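Local structure of alcohol oxidase (Myceliophthora thermophila, 6F74) at residues G235-G243 with G289-Q300; G158-D166 with Y540-D548. The protein binds FAD covalently as a VAO-type flavoprotein and probably works as an oxygen-dependent oxidase of alcohol groups. One frame throughout, in Å; residues are numbered along the deposited sequence.

Overall arrangement
Both contacts are buried, their centres 11 and 7 Å from the centre of the chain and about 14 Å from each other, and both touch one FAD. In chain order 158-166 comes first, then 235-243 and 289-300, and last 540-548, so regions far apart in sequence enclose a single cofactor. Interaction 1 joins the short helix 239-242 to strand 296-306 of the six-stranded antiparallel sheet; it pairs with the adenine and reaches one phosphate. Interaction 2 pairs loops from the FAD-binding and berberine-like family regions; it carries the covalent flavin link and also binds the other phosphate and the adenosine ribose. The two meet where Asn542 ND2 lies 2.9 Å from Gly239 O, a probable hydrogen bond.

Interaction 1 of 2, residues G235-G243 with G289-Q300; sequences GAIGGWPSG and GGGPGYGIVLSQ. With FAD (flavin-adenine dinucleotide), chain I.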
loop_
_atom_site.group_PDB
_atom_site.type_symbol
_atom_site.label_atom_id
_atom_site.label_comp_id
_atom_site.label_asym_id
_atom_site.label_seq_id
_atom_site.Cartn_x
_atom_site.Cartn_y
_atom_site.Cartn_z
ATOM N N GLY A 235 -4.740 1.267 -7.022
ATOM C CA GLY A 235 -4.946 0.304 -8.116
ATOM C C GLY A 235 -5.429 -1.029 -7.613
ATOM O O GLY A 235 -5.065 -1.449 -6.484
ATOM N N ALA A 236 -6.274 -1.682 -8.415
ATOM C CA ALA A 236 -6.822 -2.988 -8.062
ATOM C C ALA A 236 -5.881 -4.139 -8.388
ATOM O O ALA A 236 -5.953 -5.164 -7.716
ATOM C CB ALA A 236 -8.150 -3.216 -8.759
ATOM N N ILE A 237 -5.016 -4.000 -9.398
ATOM C CA ILE A 237 -4.254 -5.152 -9.889
ATOM C C ILE A 237 -2.724 -5.012 -9.863
ATOM O O ILE A 237 -2.036 -5.868 -10.438
ATOM C CB ILE A 237 -4.748 -5.629 -11.292
ATOM C CG1 ILE A 237 -4.373 -4.657 -12.416
ATOM C CG2 ILE A 237 -6.248 -5.844 -11.243
ATOM C CD1 ILE A 237 -4.642 -5.227 -13.791
ATOM N N GLY A 238 -2.179 -4.021 -9.146
ATOM C CA GLY A 238 -0.738 -3.755 -9.170
ATOM C C GLY A 238 -0.105 -4.116 -7.841
ATOM O O GLY A 238 -0.069 -5.284 -7.450
ATOM N N GLY A 239 0.405 -3.105 -7.158
ATOM C CA GLY A 239 1.038 -3.304 -5.865
ATOM C C GLY A 239 0.095 -3.768 -4.764
ATOM O O GLY A 239 0.519 -4.465 -3.848
ATOM N N TRP A 240 -1.172 -3.370 -4.834
ATOM C CA TRP A 240 -2.098 -3.662 -3.744
ATOM C C TRP A 240 -2.227 -5.182 -3.500
ATOM O O TRP A 240 -1.838 -5.638 -2.419
ATOM C CB TRP A 240 -3.454 -2.939 -3.921
ATOM C CG TRP A 240 -4.360 -3.013 -2.743
ATOM C CD1 TRP A 240 -4.504 -2.101 -1.751
ATOM C CD2 TRP A 240 -5.284 -4.065 -2.455
ATOM N NE1 TRP A 240 -5.433 -2.534 -0.840
ATOM C CE2 TRP A 240 -5.937 -3.732 -1.262
ATOM C CE3 TRP A 240 -5.598 -5.271 -3.082
ATOM C CZ2 TRP A 240 -6.886 -4.556 -0.677
ATOM C CZ3 TRP A 240 -6.553 -6.086 -2.503
ATOM C CH2 TRP A 240 -7.203 -5.723 -1.320
ATOM N N PRO A 241 -2.690 -5.976 -4.518
ATOM C CA PRO A 241 -2.815 -7.409 -4.303
ATOM C C PRO A 241 -1.464 -8.139 -4.229
ATOM O O PRO A 241 -1.306 -9.072 -3.464
ATOM C CB PRO A 241 -3.631 -7.880 -5.532
ATOM C CG PRO A 241 -3.206 -6.957 -6.613
ATOM C CD PRO A 241 -3.032 -5.619 -5.911
ATOM N N SER A 242 -0.487 -7.684 -4.984
ATOM C CA SER A 242 0.810 -8.392 -5.079
ATOM C C SER A 242 1.601 -8.381 -3.765
ATOM O O SER A 242 2.396 -9.294 -3.486
ATOM C CB SER A 242 1.663 -7.813 -6.226
ATOM O OG SER A 242 2.235 -6.555 -5.889
ATOM N N GLY A 243 1.366 -7.339 -2.968
ATOM C CA GLY A 243 1.966 -7.224 -1.661
ATOM C C GLY A 243 1.174 -7.793 -0.508
ATOM O O GLY A 243 1.699 -7.890 0.621
ATOM N N GLY A 289 1.590 -12.295 -3.432
ATOM C CA GLY A 289 2.349 -12.140 -2.176
ATOM C C GLY A 289 3.837 -11.839 -2.312
ATOM O O GLY A 289 4.481 -11.444 -1.331
ATOM N N GLY A 290 4.396 -12.006 -3.506
ATOM C CA GLY A 290 5.818 -11.774 -3.741
ATOM C C GLY A 290 6.174 -10.428 -4.301
ATOM O O GLY A 290 7.279 -10.249 -4.779
ATOM N N GLY A 291 5.236 -9.484 -4.254
ATOM C CA GLY A 291 5.482 -8.144 -4.695
ATOM C C GLY A 291 5.377 -7.933 -6.180
ATOM O O GLY A 291 4.883 -8.787 -6.892
ATOM N N PRO A 292 5.805 -6.750 -6.654
ATOM C CA PRO A 292 5.843 -6.437 -8.075
ATOM C C PRO A 292 7.106 -6.905 -8.743
ATOM O O PRO A 292 8.073 -7.269 -8.071
ATOM C CB PRO A 292 5.758 -4.909 -8.107
ATOM C CG PRO A 292 5.908 -4.442 -6.671
ATOM C CD PRO A 292 6.281 -5.615 -5.853
ATOM N N GLY A 293 7.078 -6.885 -10.069
ATOM C CA GLY A 293 8.292 -7.008 -10.892
ATOM C C GLY A 293 8.508 -8.325 -11.591
ATOM O O GLY A 293 9.641 -8.627 -11.975
ATOM N N TYR A 294 7.450 -9.129 -11.716
ATOM C CA TYR A 294 7.533 -10.432 -12.389
ATOM C C TYR A 294 7.100 -10.338 -13.847
ATOM O O TYR A 294 7.535 -11.125 -14.680
ATOM C CB TYR A 294 6.737 -11.498 -11.644
ATOM C CG TYR A 294 7.182 -11.667 -10.218
ATOM C CD1 TYR A 294 8.261 -12.486 -9.896
ATOM C CD2 TYR A 294 6.544 -10.984 -9.185
ATOM C CE1 TYR A 294 8.679 -12.637 -8.594
ATOM C CE2 TYR A 294 6.964 -11.119 -7.874
ATOM C CZ TYR A 294 8.014 -11.957 -7.574
ATOM O OH TYR A 294 8.411 -12.113 -6.267
ATOM N N GLY A 295 6.313 -9.309 -14.152
ATOM C CA GLY A 295 5.717 -9.116 -15.479
ATOM C C GLY A 295 4.755 -7.962 -15.348
ATOM O O GLY A 295 4.516 -7.500 -14.224
ATOM N N ILE A 296 4.232 -7.471 -16.472
ATOM C CA ILE A 296 3.250 -6.384 -16.463
ATOM C C ILE A 296 1.850 -6.988 -16.386
ATOM O O ILE A 296 1.399 -7.643 -17.331
ATOM C CB ILE A 296 3.338 -5.503 -17.732
ATOM C CG1 ILE A 296 4.745 -4.956 -17.935
ATOM C CG2 ILE A 296 2.357 -4.331 -17.644
ATOM C CD1 ILE A 296 5.044 -4.625 -19.382
ATOM N N VAL A 297 1.156 -6.732 -15.270
ATOM C CA VAL A 297 -0.163 -7.305 -15.050
ATOM C C VAL A 297 -1.201 -6.510 -15.858
ATOM O O VAL A 297 -1.449 -5.322 -15.606
ATOM C CB VAL A 297 -0.534 -7.383 -13.568
ATOM C CG1 VAL A 297 -1.882 -8.073 -13.398
ATOM C CG2 VAL A 297 0.541 -8.125 -12.781
ATOM N N LEU A 298 -1.780 -7.190 -16.850
ATOM C CA LEU A 298 -2.766 -6.590 -17.743
ATOM C C LEU A 298 -4.172 -6.715 -17.206
ATOM O O LEU A 298 -5.015 -5.843 -17.441
ATOM C CB LEU A 298 -2.711 -7.255 -19.126
ATOM C CG LEU A 298 -1.344 -7.307 -19.812
ATOM C CD1 LEU A 298 -1.452 -8.002 -21.134
ATOM C CD2 LEU A 298 -0.702 -5.933 -19.870
ATOM N N SER A 299 -4.459 -7.835 -16.562
ATOM C CA SER A 299 -5.794 -8.083 -16.041
ATOM C C SER A 299 -5.715 -9.101 -14.918
ATOM O O SER A 299 -4.782 -9.893 -14.857
ATOM C CB SER A 299 -6.694 -8.612 -17.160
ATOM O OG SER A 299 -6.426 -9.980 -17.373
ATOM N N GLN A 300 -6.703 -9.088 -14.036
ATOM C CA GLN A 300 -6.888 -10.197 -13.095
ATOM C C GLN A 300 -8.369 -10.520 -13.014
ATOM O O GLN A 300 -9.252 -9.693 -13.308
ATOM C CB GLN A 300 -6.353 -9.884 -11.675
ATOM C CG GLN A 300 -4.818 -9.732 -11.554
ATOM C CD GLN A 300 -4.327 -9.274 -10.165
ATOM O OE1 GLN A 300 -5.070 -8.641 -9.420
ATOM N NE2 GLN A 300 -3.089 -9.627 -9.814
HETATM P PA FAD I . 1.658 2.158 -8.018
HETATM O O1A FAD I . 2.565 3.205 -7.377
HETATM O O2A FAD I . 1.050 2.521 -9.336
HETATM O O5B FAD I . 2.502 0.830 -8.149
HETATM C C5B FAD I . 2.946 0.181 -6.990
HETATM C C4B FAD I . 3.965 -0.876 -7.379
HETATM O O4B FAD I . 3.281 -1.834 -8.169
HETATM C C3B FAD I . 5.123 -0.410 -8.225
HETATM O O3B FAD I . 6.226 -1.282 -7.954
HETATM C C2B FAD I . 4.683 -0.674 -9.644
HETATM O O2B FAD I . 5.737 -1.003 -10.558
HETATM C C1B FAD I . 3.826 -1.900 -9.479
HETATM N N9A FAD I . 2.709 -2.042 -10.419
HETATM C C8A FAD I . 1.601 -1.290 -10.468
HETATM N N7A FAD I . 0.766 -1.726 -11.431
HETATM C C5A FAD I . 1.352 -2.778 -11.995
HETATM C C6A FAD I . 0.974 -3.696 -13.070
HETATM N N6A FAD I . -0.220 -3.490 -13.671
HETATM N N1A FAD I . 1.853 -4.679 -13.395
HETATM C C2A FAD I . 3.037 -4.817 -12.742
HETATM N N3A FAD I . 3.436 -4.014 -11.722
HETATM C C4A FAD I . 2.628 -2.998 -11.323
HETATM N N1 FAD I . -3.035 -0.574 0.990
HETATM C C2 FAD I . -3.828 -1.409 1.699
HETATM O O2 FAD I . -3.476 -2.609 1.833
HETATM N N3 FAD I . -4.994 -1.002 2.240
HETATM C C4 FAD I . -5.431 0.266 2.145
HETATM O O4 FAD I . -6.501 0.644 2.664
HETATM C C4X FAD I . -4.613 1.248 1.402
HETATM N N5 FAD I . -4.995 2.535 1.280
HETATM C C5X FAD I . -4.228 3.411 0.584
HETATM C C6 FAD I . -4.648 4.734 0.452
HETATM C C7 FAD I . -3.912 5.661 -0.264
HETATM C C7M FAD I . -4.499 7.051 -0.286
HETATM C C8 FAD I . -2.645 5.239 -0.925
HETATM C C8M FAD I . -1.799 6.182 -1.770
HETATM C C9 FAD I . -2.209 3.927 -0.775
HETATM C C9A FAD I . -2.949 2.975 -0.053
HETATM N N10 FAD I . -2.551 1.617 0.093
HETATM C C10 FAD I . -3.362 0.737 0.822
HETATM C "C1'" FAD I . -1.261 1.099 -0.419
HETATM C "C2'" FAD I . -1.217 0.364 -1.718
HETATM O "O2'" FAD I . -1.597 -0.984 -1.454
HETATM C "C3'" FAD I . 0.220 0.364 -2.251
HETATM O "O3'" FAD I . 0.773 1.691 -2.283
HETATM C "C4'" FAD I . 0.310 -0.269 -3.633
HETATM O "O4'" FAD I . 1.670 -0.255 -4.077
HETATM C "C5'" FAD I . -0.583 0.451 -4.631
HETATM O "O5'" FAD I . -0.493 -0.159 -5.907
HETATM P P FAD I . -0.758 0.833 -7.111
HETATM O O1P FAD I . -2.016 1.618 -6.859
HETATM O O2P FAD I . -0.622 0.022 -8.357
HETATM O O3P FAD I . 0.503 1.830 -6.926
HETATM O O HOH W 1 -6.773 -7.720 -7.217
#
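Ser242 O, of the short helix 239-242, is gripped by the glycine-rich loop that leads into strand 296-306. Gly291 N gives it a hydrogen bond of 2.9 Å, arriving from above the carbonyl plane, and Gly289 N adds a weak, bent one. This is part of the FAD-binding fold of the VAO family, and the helix and strand lie along the cofactor between them. The Ser242 side chain also packs on the loop, its CB 3.4 Å from Gly291 O. Tyr294 OH braces the same loop through a 2.6 Å hydrogen bond to Gly290 O.

Ile237 packs against the strand. With CG1 placed between its backbone N and carbonyl carbon (chi1 71°), CD1 reaches the Val297 and Leu298 carbonyls and touches Val297 CG1, while CG2 lies 3.5 Å from Gln300 OE1. The Ile237 and Gln300 side chains run past each other in opposite directions, and Pro241 CG packs against the same amide oxygen. A water donates to both Ala236 O and Gln300 OE1, bridging the segments. Leu298 and Ser299 form a classic beta bulge opposite Gln264.

FAD lies against both segments. Gly235 N donates to phosphate oxygen O1P, and Gly238 CA comes within 3.4 Å of FAD N7A. At the far end the Val297 backbone reads the adenine edge with a pair of nearly straight bonds: N to FAD N1A at 2.9 Å, and FAD N6A to Val297 O, also at 2.9 Å.

Interaction 2 of 2, residues G158-D166 with Y540-D548; sequences GHDLLGRSD and YMNEGDGSD. With FAD (flavin-adenine dinucleotide), chain I.
Neither segment is a regular helix or strand: 158-166 and 540-548 are loops that come nearest at Leu162 and Gly546, whose CA atoms are 6.1 Å apart. Type I turns run from Gly163 to Asp166 and from Asp545 to Asp548, and Asx turns start at Asp160 and Asp545. Leu161 and Leu162 point toward the other loop, where Leu162 CD2 lies 3.3 Å from Met541 O and Leu161 CD1 packs on Asn542 O.

The direct hydrogen bond between the segments runs from Arg164 NH2 to Asn542 OD1, 3.0 Å long, with guanidinium and amide planes turned 65° apart. Arg164 bends at chi3 (-54°), which lets its guanidinium turn back to Asp160 and grip it side-on in a salt bridge. NH2 meets the syn lone pair of Asp160 OD1 at 2.7 Å and NE donates to the same OD1 at 3.1 Å, while the backbone N atoms of Leu162 and Arg164 reach OD2 from opposite faces of the carboxylate. One water joins Arg164 NH1 to Asn542 OD1; another links Leu161 N, Asn542 O and the FAD ribityl O3'. Asn542 ND2 is held by Tyr540 OH and by Gly239 O.

This is the flavin-attachment site: His159 ND1 is covalently bonded to FAD C8M. Asp160 N and Ser165 OG both donate to pyrophosphate oxygen O1A, the latter at 2.6 Å, and Tyr540 OH donates to flavin O2 at 2.8 Å. Glu543 OE2 lies 3.6 Å from flavin C10, while its OE1 is hydrogen-bonded to His246 NE2.

Around the pair, Phe555 of helix 551-556 packs on Leu162 and Met541, Ile435 of strand 435-440 touches Leu161 and Glu543, and Thr523 OG1 of helix 512-533 is hydrogen-bonded to Asp545 OD2.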
loop_
_atom_site.group_PDB
_atom_site.type_symbol
_atom_site.label_atom_id
_atom_site.label_comp_id
_atom_site.label_asym_id
_atom_site.label_seq_id
_atom_site.Cartn_x
_atom_site.Cartn_y
_atom_site.Cartn_z
ATOM N N GLY A 158 0.643 5.611 -9.030
ATOM C CA GLY A 158 1.566 6.387 -8.215
ATOM C C GLY A 158 1.259 6.440 -6.725
ATOM O O GLY A 158 1.779 7.297 -6.010
ATOM N N HIS A 159 0.477 5.482 -6.238
ATOM C CA HIS A 159 0.173 5.403 -4.812
ATOM C C HIS A 159 1.328 4.931 -3.959
ATOM O O HIS A 159 1.269 5.116 -2.767
ATOM C CB HIS A 159 -1.049 4.475 -4.524
ATOM C CG HIS A 159 -2.316 5.235 -4.306
ATOM N ND1 HIS A 159 -2.628 5.882 -3.109
ATOM C CD2 HIS A 159 -3.261 5.614 -5.202
ATOM C CE1 HIS A 159 -3.809 6.475 -3.271
ATOM N NE2 HIS A 159 -4.195 6.349 -4.524
ATOM N N ASP A 160 2.347 4.287 -4.537
ATOM C CA ASP A 160 3.337 3.611 -3.731
ATOM C C ASP A 160 3.994 4.506 -2.674
ATOM O O ASP A 160 4.223 5.706 -2.915
ATOM C CB ASP A 160 4.460 3.014 -4.574
ATOM C CG ASP A 160 5.069 1.803 -3.941
ATOM O OD1 ASP A 160 4.354 0.794 -3.865
ATOM O OD2 ASP A 160 6.238 1.860 -3.512
ATOM N N LEU A 161 4.286 3.886 -1.535
ATOM C CA LEU A 161 4.928 4.541 -0.393
ATOM C C LEU A 161 6.450 4.374 -0.371
ATOM O O LEU A 161 7.129 5.115 0.335
ATOM C CB LEU A 161 4.384 3.965 0.930
ATOM C CG LEU A 161 2.947 4.260 1.391
ATOM C CD1 LEU A 161 1.875 3.520 0.602
ATOM C CD2 LEU A 161 2.826 3.858 2.863
ATOM N N LEU A 162 6.960 3.415 -1.155
ATOM C CA LEU A 162 8.355 2.986 -1.136
ATOM C C LEU A 162 9.197 3.324 -2.391
ATOM O O LEU A 162 10.327 2.824 -2.552
ATOM C CB LEU A 162 8.399 1.480 -0.872
ATOM C CG LEU A 162 8.329 0.953 0.564
ATOM C CD1 LEU A 162 7.034 1.344 1.241
ATOM C CD2 LEU A 162 8.443 -0.565 0.503
ATOM N N GLY A 163 8.676 4.160 -3.284
ATOM C CA GLY A 163 9.415 4.465 -4.541
ATOM C C GLY A 163 9.470 3.327 -5.561
ATOM O O GLY A 163 10.313 3.367 -6.448
ATOM N N ARG A 164 8.586 2.329 -5.454
ATOM C CA ARG A 164 8.604 1.149 -6.355
ATOM C C ARG A 164 7.983 1.414 -7.725
ATOM O O ARG A 164 8.143 0.615 -8.641
ATOM C CB ARG A 164 7.940 -0.066 -5.703
ATOM C CG ARG A 164 8.620 -0.502 -4.408
ATOM C CD ARG A 164 7.963 -1.691 -3.725
ATOM N NE ARG A 164 6.557 -1.397 -3.519
ATOM C CZ ARG A 164 5.612 -2.279 -3.213
ATOM N NH1 ARG A 164 5.887 -3.558 -2.995
ATOM N NH2 ARG A 164 4.366 -1.847 -3.108
ATOM N N SER A 165 7.262 2.528 -7.850
ATOM C CA SER A 165 6.869 3.082 -9.156
ATOM C C SER A 165 7.652 4.364 -9.542
ATOM O O SER A 165 7.123 5.236 -10.250
ATOM C CB SER A 165 5.356 3.324 -9.173
ATOM O OG SER A 165 4.906 4.182 -8.139
ATOM N N ASP A 166 8.889 4.491 -9.056
ATOM C CA ASP A 166 9.801 5.615 -9.400
ATOM C C ASP A 166 11.043 5.064 -10.133
ATOM O O ASP A 166 11.265 3.866 -10.195
ATOM C CB ASP A 166 10.248 6.384 -8.132
ATOM C CG ASP A 166 9.106 7.129 -7.432
ATOM O OD1 ASP A 166 7.955 7.035 -7.885
ATOM O OD2 ASP A 166 9.317 7.822 -6.399
ATOM N N TYR A 540 4.802 -5.875 6.428
ATOM C CA TYR A 540 3.905 -5.712 5.289
ATOM C C TYR A 540 4.571 -4.790 4.254
ATOM O O TYR A 540 4.701 -3.589 4.487
ATOM C CB TYR A 540 2.591 -5.092 5.757
ATOM C CG TYR A 540 1.578 -4.869 4.663
ATOM C CD1 TYR A 540 1.395 -5.805 3.649
ATOM C CD2 TYR A 540 0.774 -3.743 4.654
ATOM C CE1 TYR A 540 0.450 -5.621 2.651
ATOM C CE2 TYR A 540 -0.170 -3.536 3.631
ATOM C CZ TYR A 540 -0.332 -4.492 2.643
ATOM O OH TYR A 540 -1.265 -4.287 1.631
ATOM N N MET A 541 4.975 -5.352 3.113
ATOM C CA MET A 541 5.762 -4.630 2.110
ATOM C C MET A 541 5.110 -3.329 1.641
ATOM O O MET A 541 5.777 -2.306 1.516
ATOM C CB MET A 541 6.128 -5.545 0.940
ATOM C CG MET A 541 4.984 -5.972 0.053
ATOM S SD MET A 541 5.575 -7.112 -1.229
ATOM C CE MET A 541 5.441 -8.630 -0.263
ATOM N N ASN A 542 3.798 -3.363 1.424
ATOM C CA ASN A 542 3.069 -2.222 0.845
ATOM C C ASN A 542 3.023 -1.014 1.761
ATOM O O ASN A 542 2.944 0.134 1.280
ATOM C CB ASN A 542 1.622 -2.607 0.474
ATOM C CG ASN A 542 1.530 -3.487 -0.743
ATOM O OD1 ASN A 542 2.492 -3.622 -1.506
ATOM N ND2 ASN A 542 0.346 -4.084 -0.960
ATOM N N GLU A 543 3.038 -1.282 3.065
ATOM C CA GLU A 543 3.049 -0.241 4.090
ATOM C C GLU A 543 4.064 -0.718 5.115
ATOM O O GLU A 543 3.723 -1.306 6.152
ATOM C CB GLU A 543 1.661 -0.007 4.699
ATOM C CG GLU A 543 0.662 0.661 3.739
ATOM C CD GLU A 543 -0.793 0.649 4.233
ATOM O OE1 GLU A 543 -1.155 -0.313 4.939
ATOM O OE2 GLU A 543 -1.625 1.571 3.911
ATOM N N GLY A 544 5.320 -0.460 4.793
ATOM C CA GLY A 544 6.419 -1.038 5.525
ATOM C C GLY A 544 7.727 -0.309 5.328
ATOM O O GLY A 544 7.789 0.731 4.680
ATOM N N ASP A 545 8.767 -0.868 5.936
ATOM C CA ASP A 545 10.054 -0.175 6.094
ATOM C C ASP A 545 10.990 -0.573 4.985
ATOM O O ASP A 545 11.643 -1.595 5.067
ATOM C CB ASP A 545 10.670 -0.562 7.438
ATOM C CG ASP A 545 11.940 0.224 7.766
ATOM O OD1 ASP A 545 12.371 1.067 6.976
ATOM O OD2 ASP A 545 12.505 0.013 8.864
ATOM N N GLY A 546 11.101 0.279 3.984
ATOM C CA GLY A 546 11.944 -0.000 2.817
ATOM C C GLY A 546 13.411 0.223 3.107
ATOM O O GLY A 546 14.222 -0.142 2.269
ATOM N N SER A 547 13.762 0.832 4.256
ATOM C CA SER A 547 15.171 0.977 4.675
ATOM C C SER A 547 15.666 -0.055 5.650
ATOM O O SER A 547 16.825 0.052 6.080
ATOM C CB SER A 547 15.390 2.323 5.338
ATOM O OG SER A 547 15.132 3.321 4.369
ATOM N N ASP A 548 14.836 -1.050 5.982
ATOM C CA ASP A 548 15.222 -2.074 6.927
ATOM C C ASP A 548 16.290 -2.927 6.267
ATOM O O ASP A 548 16.025 -3.536 5.223
ATOM C CB ASP A 548 13.986 -2.891 7.308
ATOM C CG ASP A 548 14.290 -4.070 8.234
ATOM O OD1 ASP A 548 15.359 -4.117 8.882
ATOM O OD2 ASP A 548 13.412 -4.960 8.339
HETATM P PA FAD I . 1.658 2.158 -8.018
HETATM O O1A FAD I . 2.565 3.205 -7.377
HETATM O O2A FAD I . 1.050 2.521 -9.336
HETATM O O5B FAD I . 2.502 0.830 -8.149
HETATM C C5B FAD I . 2.946 0.181 -6.990
HETATM C C4B FAD I . 3.965 -0.876 -7.379
HETATM O O4B FAD I . 3.281 -1.834 -8.169
HETATM C C3B FAD I . 5.123 -0.410 -8.225
HETATM O O3B FAD I . 6.226 -1.282 -7.954
HETATM C C2B FAD I . 4.683 -0.674 -9.644
HETATM O O2B FAD I . 5.737 -1.003 -10.558
HETATM C C1B FAD I . 3.826 -1.900 -9.479
HETATM N N9A FAD I . 2.709 -2.042 -10.419
HETATM C C8A FAD I . 1.601 -1.290 -10.468
HETATM N N7A FAD I . 0.766 -1.726 -11.431
HETATM C C5A FAD I . 1.352 -2.778 -11.995
HETATM C C6A FAD I . 0.974 -3.696 -13.070
HETATM N N6A FAD I . -0.220 -3.490 -13.671
HETATM N N1A FAD I . 1.853 -4.679 -13.395
HETATM C C2A FAD I . 3.037 -4.817 -12.742
HETATM N N3A FAD I . 3.436 -4.014 -11.722
HETATM C C4A FAD I . 2.628 -2.998 -11.323
HETATM N N1 FAD I . -3.035 -0.574 0.990
HETATM C C2 FAD I . -3.828 -1.409 1.699
HETATM O O2 FAD I . -3.476 -2.609 1.833
HETATM N N3 FAD I . -4.994 -1.002 2.240
HETATM C C4 FAD I . -5.431 0.266 2.145
HETATM O O4 FAD I . -6.501 0.644 2.664
HETATM C C4X FAD I . -4.613 1.248 1.402
HETATM N N5 FAD I . -4.995 2.535 1.280
HETATM C C5X FAD I . -4.228 3.411 0.584
HETATM C C6 FAD I . -4.648 4.734 0.452
HETATM C C7 FAD I . -3.912 5.661 -0.264
HETATM C C7M FAD I . -4.499 7.051 -0.286
HETATM C C8 FAD I . -2.645 5.239 -0.925
HETATM C C8M FAD I . -1.799 6.182 -1.770
HETATM C C9 FAD I . -2.209 3.927 -0.775
HETATM C C9A FAD I . -2.949 2.975 -0.053
HETATM N N10 FAD I . -2.551 1.617 0.093
HETATM C C10 FAD I . -3.362 0.737 0.822
HETATM C "C1'" FAD I . -1.261 1.099 -0.419
HETATM C "C2'" FAD I . -1.217 0.364 -1.718
HETATM O "O2'" FAD I . -1.597 -0.984 -1.454
HETATM C "C3'" FAD I . 0.220 0.364 -2.251
HETATM O "O3'" FAD I . 0.773 1.691 -2.283
HETATM C "C4'" FAD I . 0.310 -0.269 -3.633
HETATM O "O4'" FAD I . 1.670 -0.255 -4.077
HETATM C "C5'" FAD I . -0.583 0.451 -4.631
HETATM O "O5'" FAD I . -0.493 -0.159 -5.907
HETATM P P FAD I . -0.758 0.833 -7.111
HETATM O O1P FAD I . -2.016 1.618 -6.859
HETATM O O2P FAD I . -0.622 0.022 -8.357
HETATM O O3P FAD I . 0.503 1.830 -6.926
HETATM O O HOH W 2 3.197 1.021 -1.266
HETATM O O HOH W 3 3.757 -5.185 -3.528
#